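Local coordinates for protein putative alpha-ketoglutarate-dependent taurine dioxygenase (Burkholderia xenovorans, PDB 5HSX) that is probably an iron(II)- and 2-oxoglutarate-dependent dioxygenase of the TauD/TfdA family, its substrate not established, at residues H28-H34 / W57-R63; P133-R139 / V263-R269. Residue numbers count along the deposited sequence, not the author numbering.

Contact 1: residues H28-H34 / W57-R63; sequences HIGAEIH and WRVVFFR. With EDO (1,2-ethanediol), chain N.
Trp57 lays one face of its indole over Ala31, whose CB sits 4.1 Å from the centroid of the five-membered ring in a CH-pi contact; alanine is small enough to let the ring lie close. EDO C2 lies over the opposite face, 3.5 Å from Trp57 CZ3. Strands 31-34 and 59-62 run parallel, their axes 4.5 Å apart at -42°, and pair Ala31 with Val60 and Glu32 with Phe61. The ladder runs Gly30 N to Trp57 O (2.8 Å), Ala31 N to Val59 O (3.2 Å), Phe61 N to Ala31 O (2.8 Å) and Ile33 N to Phe61 O (2.8 Å). Gly30 takes phi 97° and psi 133°, where a CB would jam against Ile29 O, hence glycine; Arg58 turns the chain out of helix 44-57 with positive phi. Ile33 (m, t) packs CD1 3.7 Å from Val60 CB and CB 3.7 Å from Phe62 CE1. This is a right-handed beta-alpha-beta crossover. Glu32 accepts at OE1 from His34 NE2 (3.0 Å), while its OE2 meets Arg63 NE at 3.5 Å in a salt bridge. Arg63 NH1 also bonds to Ser262; the pairing rests on backbone bonds and apolar groups, with one ion pair toward its C-terminal end.

Contact 2: residues P133-R139 / V263-R269; sequences PWASILR and VAFWDNR
Backbone hydrogen bonds set the frame: strands 135-139 and 263-267 are antiparallel, their axes approaching to 4.7 Å with N-to-C directions 170° apart. Ser136 and Trp266 form a hydrogen-bonded pair (Ser136 N to Trp266 O 3.3 Å, Trp266 N to Ser136 O 3.1 Å), as do Leu138 and Ala264 (both N to O bonds 2.9 Å). Ala135-Asp267, Ile137-Phe265 and Arg139-Val263 are the non-hydrogen-bonded pairs. Asn268 N reaches Trp134 O at 2.8 Å.

Among apolar contacts, Ile137 (m, t) puts CG1 3.8 Å from the centroid of the Phe265 ring, a CH-pi contact, and CG2 3.7 Å from Val263 CG1; Ala135, being small, admits the Phe265 edge (CB to CE1 3.8 Å). On the other face Ser136 CB lies 3.8 Å from the centroid of the six-membered ring of Trp266 (chi1 p).

Among polar side chains, Asn268 ND2 donates to Ser136 OG (3.1 Å). Asp267 OD1 accepts from Arg269 N (2.9 Å), an Asx turn, and from Arg269 NE (2.9 Å) in a salt bridge; Asp267 also binds His210. The Arg269 guanidinium faces Trp134, NH2 to CE3 3.2 Å.

Trp266 meets His273 and touches Asp125, both ligands of the bound sodium, and Ser136 OG bonds weakly to Asp125; with His123 they are consistent with the iron site of TauD-type dioxygenases, sodium probably replacing iron. Strands 59-62 and 287-293 flank the pair, and helix 44-57 covers Phe265.

In the fold
Both contacts belong to one mixed sheet, in which strand 59-62 of contact 1 pairs antiparallel with strand 263-267 of contact 2 through Phe62 N to Val263 O (2.8 Å) and Val60 N to Phe265 O (2.9 Å), both probable hydrogen bonds. Contact 2 lies nearer the centre of the chain, about 6 Å from it against about 14 Å for contact 1, and has no exposed residue. Contact 1 is also largely buried, but His28 makes a weak hydrogen bond to Asp281 of the second subunit. Waters bridge the segments of contact 1 beside its single ion pair, while in contact 2 Asn268 bonds directly to Ser136, and Ser136 and Trp266 border the sodium site.

Contact 1: residues H28-H34 / W57-R63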
loop_
_atom_site.group_PDB
_atom_site.type_symbol
_atom_site.label_atom_id
_atom_site.label_comp_id
_atom_site.label_asym_id
_atom_site.label_seq_id
_atom_site.Cartn_x
_atom_site.Cartn_y
_atom_site.Cartn_z
ATOM N N HIS B 28 11.756 6.746 0.715
ATOM C CA HIS B 28 12.353 7.131 -0.559
ATOM C C HIS B 28 11.370 7.522 -1.657
ATOM O O HIS B 28 11.807 7.684 -2.806
ATOM C CB HIS B 28 13.265 6.015 -1.087
ATOM C CG HIS B 28 14.463 5.754 -0.225
ATOM N ND1 HIS B 28 15.526 6.629 -0.140
ATOM C CD2 HIS B 28 14.765 4.714 0.589
ATOM C CE1 HIS B 28 16.431 6.142 0.692
ATOM N NE2 HIS B 28 15.993 4.981 1.150
ATOM N N ILE B 29 10.082 7.702 -1.373
ATOM C CA ILE B 29 9.189 8.189 -2.426
ATOM C C ILE B 29 8.048 8.999 -1.829
ATOM O O ILE B 29 7.436 8.617 -0.826
ATOM C CB ILE B 29 8.664 7.032 -3.309
ATOM C CG1 ILE B 29 7.792 7.586 -4.435
ATOM C CG2 ILE B 29 7.906 5.976 -2.473
ATOM C CD1 ILE B 29 7.490 6.566 -5.518
ATOM N N GLY B 30 7.759 10.125 -2.477
ATOM C CA GLY B 30 6.591 10.922 -2.162
ATOM C C GLY B 30 6.910 12.075 -1.237
ATOM O O GLY B 30 7.592 11.884 -0.226
ATOM N N ALA B 31 6.423 13.271 -1.566
ATOM C CA ALA B 31 6.597 14.424 -0.697
ATOM C C ALA B 31 5.472 15.415 -0.947
ATOM O O ALA B 31 5.033 15.596 -2.088
ATOM C CB ALA B 31 7.959 15.098 -0.928
ATOM N N GLU B 32 4.998 16.046 0.124
ATOM C CA GLU B 32 4.066 17.156 -0.001
ATOM C C GLU B 32 4.850 18.444 -0.186
ATOM O O GLU B 32 5.913 18.629 0.414
ATOM C CB GLU B 32 3.160 17.272 1.230
ATOM C CG GLU B 32 2.240 16.091 1.429
ATOM C CD GLU B 32 1.056 16.415 2.327
ATOM O OE1 GLU B 32 1.029 17.525 2.904
ATOM O OE2 GLU B 32 0.148 15.564 2.445
ATOM N N ILE B 33 4.331 19.326 -1.036
ATOM C CA ILE B 33 4.862 20.669 -1.209
ATOM C C ILE B 33 3.819 21.651 -0.699
ATOM O O ILE B 33 2.636 21.548 -1.046
ATOM C CB ILE B 33 5.225 20.954 -2.678
ATOM C CG1 ILE B 33 6.297 19.964 -3.154
ATOM C CG2 ILE B 33 5.693 22.398 -2.835
ATOM C CD1 ILE B 33 6.670 20.104 -4.614
ATOM N N HIS B 34 4.251 22.579 0.147
ATOM C CA HIS B 34 3.418 23.679 0.598
ATOM C C HIS B 34 4.136 24.995 0.328
ATOM O O HIS B 34 5.346 25.030 0.085
ATOM C CB HIS B 34 3.067 23.543 2.089
ATOM C CG HIS B 34 2.132 22.408 2.386
ATOM N ND1 HIS B 34 0.777 22.588 2.567
ATOM C CD2 HIS B 34 2.355 21.080 2.527
ATOM C CE1 HIS B 34 0.208 21.420 2.811
ATOM N NE2 HIS B 34 1.144 20.489 2.792
ATOM N N TRP B 57 12.010 13.034 -5.114
ATOM C CA TRP B 57 11.008 12.244 -4.405
ATOM C C TRP B 57 10.075 11.473 -5.332
ATOM O O TRP B 57 9.208 10.735 -4.841
ATOM C CB TRP B 57 10.212 13.157 -3.455
ATOM C CG TRP B 57 11.082 13.579 -2.291
ATOM C CD1 TRP B 57 11.657 14.806 -2.080
ATOM C CD2 TRP B 57 11.526 12.737 -1.218
ATOM N NE1 TRP B 57 12.407 14.778 -0.922
ATOM C CE2 TRP B 57 12.348 13.521 -0.380
ATOM C CE3 TRP B 57 11.288 11.400 -0.872
ATOM C CZ2 TRP B 57 12.947 13.010 0.777
ATOM C CZ3 TRP B 57 11.879 10.890 0.278
ATOM C CH2 TRP B 57 12.700 11.697 1.090
ATOM N N ARG B 58 10.236 11.624 -6.656
ATOM C CA ARG B 58 9.558 10.836 -7.691
ATOM C C ARG B 58 8.106 11.245 -7.919
ATOM O O ARG B 58 7.634 11.226 -9.061
ATOM C CB ARG B 58 9.587 9.337 -7.392
ATOM C CG ARG B 58 10.919 8.768 -6.936
ATOM C CD ARG B 58 12.065 9.165 -7.842
ATOM N NE ARG B 58 13.317 8.680 -7.268
ATOM C CZ ARG B 58 14.496 8.733 -7.876
ATOM N NH1 ARG B 58 14.599 9.238 -9.096
ATOM N NH2 ARG B 58 15.572 8.269 -7.257
ATOM N N VAL B 59 7.377 11.553 -6.851
ATOM C CA VAL B 59 6.025 12.096 -6.948
ATOM C C VAL B 59 5.859 13.137 -5.848
ATOM O O VAL B 59 6.238 12.895 -4.698
ATOM C CB VAL B 59 4.929 11.009 -6.847
ATOM C CG1 VAL B 59 5.060 10.161 -5.540
ATOM C CG2 VAL B 59 3.543 11.649 -6.932
ATOM N N VAL B 60 5.321 14.299 -6.198
ATOM C CA VAL B 60 5.080 15.347 -5.219
ATOM C C VAL B 60 3.597 15.688 -5.226
ATOM O O VAL B 60 2.905 15.551 -6.243
ATOM C CB VAL B 60 5.952 16.597 -5.468
ATOM C CG1 VAL B 60 7.435 16.236 -5.298
ATOM C CG2 VAL B 60 5.704 17.189 -6.862
ATOM N N PHE B 61 3.104 16.121 -4.067
ATOM C CA PHE B 61 1.679 16.353 -3.870
ATOM C C PHE B 61 1.427 17.768 -3.367
ATOM O O PHE B 61 2.200 18.301 -2.565
ATOM C CB PHE B 61 1.083 15.347 -2.871
ATOM C CG PHE B 61 1.313 13.909 -3.237
ATOM C CD1 PHE B 61 0.535 13.293 -4.208
ATOM C CD2 PHE B 61 2.300 13.170 -2.602
ATOM C CE1 PHE B 61 0.737 11.959 -4.540
ATOM C CE2 PHE B 61 2.509 11.835 -2.924
ATOM C CZ PHE B 61 1.724 11.225 -3.896
ATOM N N PHE B 62 0.333 18.365 -3.835
ATOM C CA PHE B 62 -0.146 19.649 -3.350
ATOM C C PHE B 62 -1.541 19.463 -2.770
ATOM O O PHE B 62 -2.284 18.564 -3.180
ATOM C CB PHE B 62 -0.189 20.711 -4.468
ATOM C CG PHE B 62 1.113 20.876 -5.219
ATOM C CD1 PHE B 62 2.014 21.875 -4.869
ATOM C CD2 PHE B 62 1.424 20.043 -6.288
ATOM C CE1 PHE B 62 3.216 22.034 -5.573
ATOM C CE2 PHE B 62 2.616 20.194 -6.988
ATOM C CZ PHE B 62 3.511 21.191 -6.631
ATOM N N ARG B 63 -1.890 20.318 -1.812
ATOM C CA ARG B 63 -3.206 20.319 -1.190
ATOM C C ARG B 63 -3.847 21.691 -1.324
ATOM O O ARG B 63 -3.157 22.714 -1.388
ATOM C CB ARG B 63 -3.134 19.950 0.301
ATOM C CG ARG B 63 -2.500 18.610 0.608
ATOM C CD ARG B 63 -3.393 17.454 0.214
ATOM N NE ARG B 63 -2.945 16.211 0.835
ATOM C CZ ARG B 63 -3.573 15.045 0.720
ATOM N NH1 ARG B 63 -4.675 14.947 -0.011
ATOM N NH2 ARG B 63 -3.088 13.970 1.327
HETATM C C1 EDO N . 15.944 11.239 -1.250
HETATM O O1 EDO N . 16.938 11.067 -0.237
HETATM C C2 EDO N . 14.974 10.067 -1.208
HETATM O O2 EDO N . 15.712 8.848 -1.331
HETATM O O HOH W 1 13.621 8.832 -4.437
HETATM O O HOH W 2 -0.260 13.165 2.140
HETATM O O HOH W 3 0.009 22.537 -1.328
#

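Contact 2: residues P133-R139 / V263-R269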
loop_
_atom_site.group_PDB
_atom_site.type_symbol
_atom_site.label_atom_id
_atom_site.label_comp_id
_atom_site.label_asym_id
_atom_site.label_seq_id
_atom_site.Cartn_x
_atom_site.Cartn_y
_atom_site.Cartn_z
ATOM N N PRO B 133 5.139 9.672 -22.017
ATOM C CA PRO B 133 5.194 10.988 -21.364
ATOM C C PRO B 133 6.092 10.931 -20.137
ATOM O O PRO B 133 6.098 9.946 -19.396
ATOM C CB PRO B 133 3.732 11.260 -20.978
ATOM C CG PRO B 133 3.103 9.899 -20.905
ATOM C CD PRO B 133 3.775 9.108 -22.001
ATOM N N TRP B 134 6.879 11.986 -19.932
ATOM C CA TRP B 134 7.804 11.928 -18.808
ATOM C C TRP B 134 7.133 12.231 -17.474
ATOM O O TRP B 134 7.663 11.831 -16.433
ATOM C CB TRP B 134 8.996 12.863 -19.047
ATOM C CG TRP B 134 8.785 14.326 -18.782
ATOM C CD1 TRP B 134 8.450 15.297 -19.696
ATOM C CD2 TRP B 134 8.969 14.999 -17.531
ATOM N NE1 TRP B 134 8.402 16.531 -19.079
ATOM C CE2 TRP B 134 8.711 16.372 -17.751
ATOM C CE3 TRP B 134 9.333 14.574 -16.244
ATOM C CZ2 TRP B 134 8.795 17.319 -16.729
ATOM C CZ3 TRP B 134 9.413 15.517 -15.232
ATOM C CH2 TRP B 134 9.141 16.875 -15.480
ATOM N N ALA B 135 5.981 12.903 -17.475
ATOM C CA ALA B 135 5.330 13.259 -16.222
ATOM C C ALA B 135 3.844 13.435 -16.459
ATOM O O ALA B 135 3.398 13.686 -17.583
ATOM C CB ALA B 135 5.902 14.554 -15.628
ATOM N N SER B 136 3.083 13.336 -15.375
ATOM C CA SER B 136 1.667 13.663 -15.414
ATOM C C SER B 136 1.320 14.504 -14.195
ATOM O O SER B 136 1.951 14.388 -13.140
ATOM C CB SER B 136 0.793 12.398 -15.454
ATOM O OG SER B 136 1.400 11.370 -16.228
ATOM N N ILE B 137 0.299 15.343 -14.350
ATOM C CA ILE B 137 -0.202 16.198 -13.283
ATOM C C ILE B 137 -1.698 15.951 -13.173
ATOM O O ILE B 137 -2.461 16.318 -14.077
ATOM C CB ILE B 137 0.095 17.680 -13.545
ATOM C CG1 ILE B 137 1.608 17.893 -13.623
ATOM C CG2 ILE B 137 -0.548 18.553 -12.458
ATOM C CD1 ILE B 137 2.011 19.173 -14.254
ATOM N N LEU B 138 -2.120 15.340 -12.069
ATOM C CA LEU B 138 -3.496 14.902 -11.864
ATOM C C LEU B 138 -4.102 15.707 -10.721
ATOM O O LEU B 138 -3.546 15.720 -9.619
ATOM C CB LEU B 138 -3.513 13.408 -11.539
ATOM C CG LEU B 138 -4.833 12.718 -11.218
ATOM C CD1 LEU B 138 -5.768 12.766 -12.413
ATOM C CD2 LEU B 138 -4.530 11.272 -10.797
ATOM N N ARG B 139 -5.237 16.369 -10.970
ATOM C CA ARG B 139 -5.893 17.170 -9.940
ATOM C C ARG B 139 -7.277 16.616 -9.612
ATOM O O ARG B 139 -8.009 16.162 -10.499
ATOM C CB ARG B 139 -5.981 18.656 -10.356
ATOM C CG ARG B 139 -7.169 19.057 -11.242
ATOM C CD ARG B 139 -7.078 20.538 -11.623
ATOM N NE ARG B 139 -8.387 21.112 -11.913
ATOM C CZ ARG B 139 -8.928 21.191 -13.126
ATOM N NH1 ARG B 139 -8.267 20.740 -14.186
ATOM N NH2 ARG B 139 -10.137 21.726 -13.280
ATOM N N VAL B 263 -3.405 17.720 -5.734
ATOM C CA VAL B 263 -2.694 17.573 -7.000
ATOM C C VAL B 263 -1.561 16.580 -6.788
ATOM O O VAL B 263 -0.845 16.655 -5.786
ATOM C CB VAL B 263 -2.139 18.922 -7.512
ATOM C CG1 VAL B 263 -1.410 18.732 -8.856
ATOM C CG2 VAL B 263 -3.256 19.958 -7.643
ATOM N N ALA B 264 -1.406 15.646 -7.726
ATOM C CA ALA B 264 -0.275 14.727 -7.752
ATOM C C ALA B 264 0.517 14.962 -9.029
ATOM O O ALA B 264 -0.061 15.026 -10.119
ATOM C CB ALA B 264 -0.747 13.269 -7.676
ATOM N N PHE B 265 1.838 15.083 -8.889
ATOM C CA PHE B 265 2.753 15.407 -9.984
ATOM C C PHE B 265 3.852 14.354 -9.923
ATOM O O PHE B 265 4.639 14.342 -8.971
ATOM C CB PHE B 265 3.304 16.827 -9.782
ATOM C CG PHE B 265 4.189 17.369 -10.898
ATOM C CD1 PHE B 265 4.421 16.678 -12.081
ATOM C CD2 PHE B 265 4.778 18.615 -10.736
ATOM C CE1 PHE B 265 5.223 17.230 -13.077
ATOM C CE2 PHE B 265 5.583 19.170 -11.721
ATOM C CZ PHE B 265 5.811 18.473 -12.895
ATOM N N TRP B 266 3.893 13.432 -10.889
ATOM C CA TRP B 266 4.841 12.330 -10.781
ATOM C C TRP B 266 5.713 12.196 -12.021
ATOM O O TRP B 266 5.328 12.580 -13.130
ATOM C CB TRP B 266 4.155 10.986 -10.499
ATOM C CG TRP B 266 3.252 10.429 -11.566
ATOM C CD1 TRP B 266 3.596 9.546 -12.550
ATOM C CD2 TRP B 266 1.842 10.645 -11.694
ATOM N NE1 TRP B 266 2.488 9.225 -13.304
ATOM C CE2 TRP B 266 1.399 9.883 -12.797
ATOM C CE3 TRP B 266 0.914 11.423 -10.996
ATOM C CZ2 TRP B 266 0.062 9.872 -13.217
ATOM C CZ3 TRP B 266 -0.419 11.404 -11.410
ATOM C CH2 TRP B 266 -0.825 10.641 -12.518
ATOM N N ASP B 267 6.901 11.635 -11.793
ATOM C CA ASP B 267 7.927 11.438 -12.816
ATOM C C ASP B 267 7.780 10.012 -13.338
ATOM O O ASP B 267 8.195 9.054 -12.683
ATOM C CB ASP B 267 9.317 11.684 -12.227
ATOM C CG ASP B 267 10.428 11.588 -13.269
ATOM O OD1 ASP B 267 10.167 11.101 -14.391
ATOM O OD2 ASP B 267 11.569 11.981 -12.953
ATOM N N ASN B 268 7.191 9.876 -14.531
ATOM C CA ASN B 268 6.982 8.573 -15.160
ATOM C C ASN B 268 8.272 7.878 -15.562
ATOM O O ASN B 268 8.237 6.694 -15.908
ATOM C CB ASN B 268 6.128 8.720 -16.411
ATOM C CG ASN B 268 4.686 8.937 -16.105
ATOM O OD1 ASN B 268 4.065 8.149 -15.381
ATOM N ND2 ASN B 268 4.122 10.008 -16.660
ATOM N N ARG B 269 9.397 8.574 -15.579
ATOM C CA ARG B 269 10.633 7.889 -15.898
ATOM C C ARG B 269 11.178 7.093 -14.724
ATOM O O ARG B 269 12.091 6.283 -14.919
ATOM C CB ARG B 269 11.664 8.910 -16.383
ATOM C CG ARG B 269 11.102 9.765 -17.513
ATOM C CD ARG B 269 11.919 11.005 -17.739
ATOM N NE ARG B 269 11.893 11.873 -16.570
ATOM C CZ ARG B 269 12.423 13.094 -16.540
ATOM N NH1 ARG B 269 13.001 13.604 -17.625
ATOM N NH2 ARG B 269 12.367 13.808 -15.426
#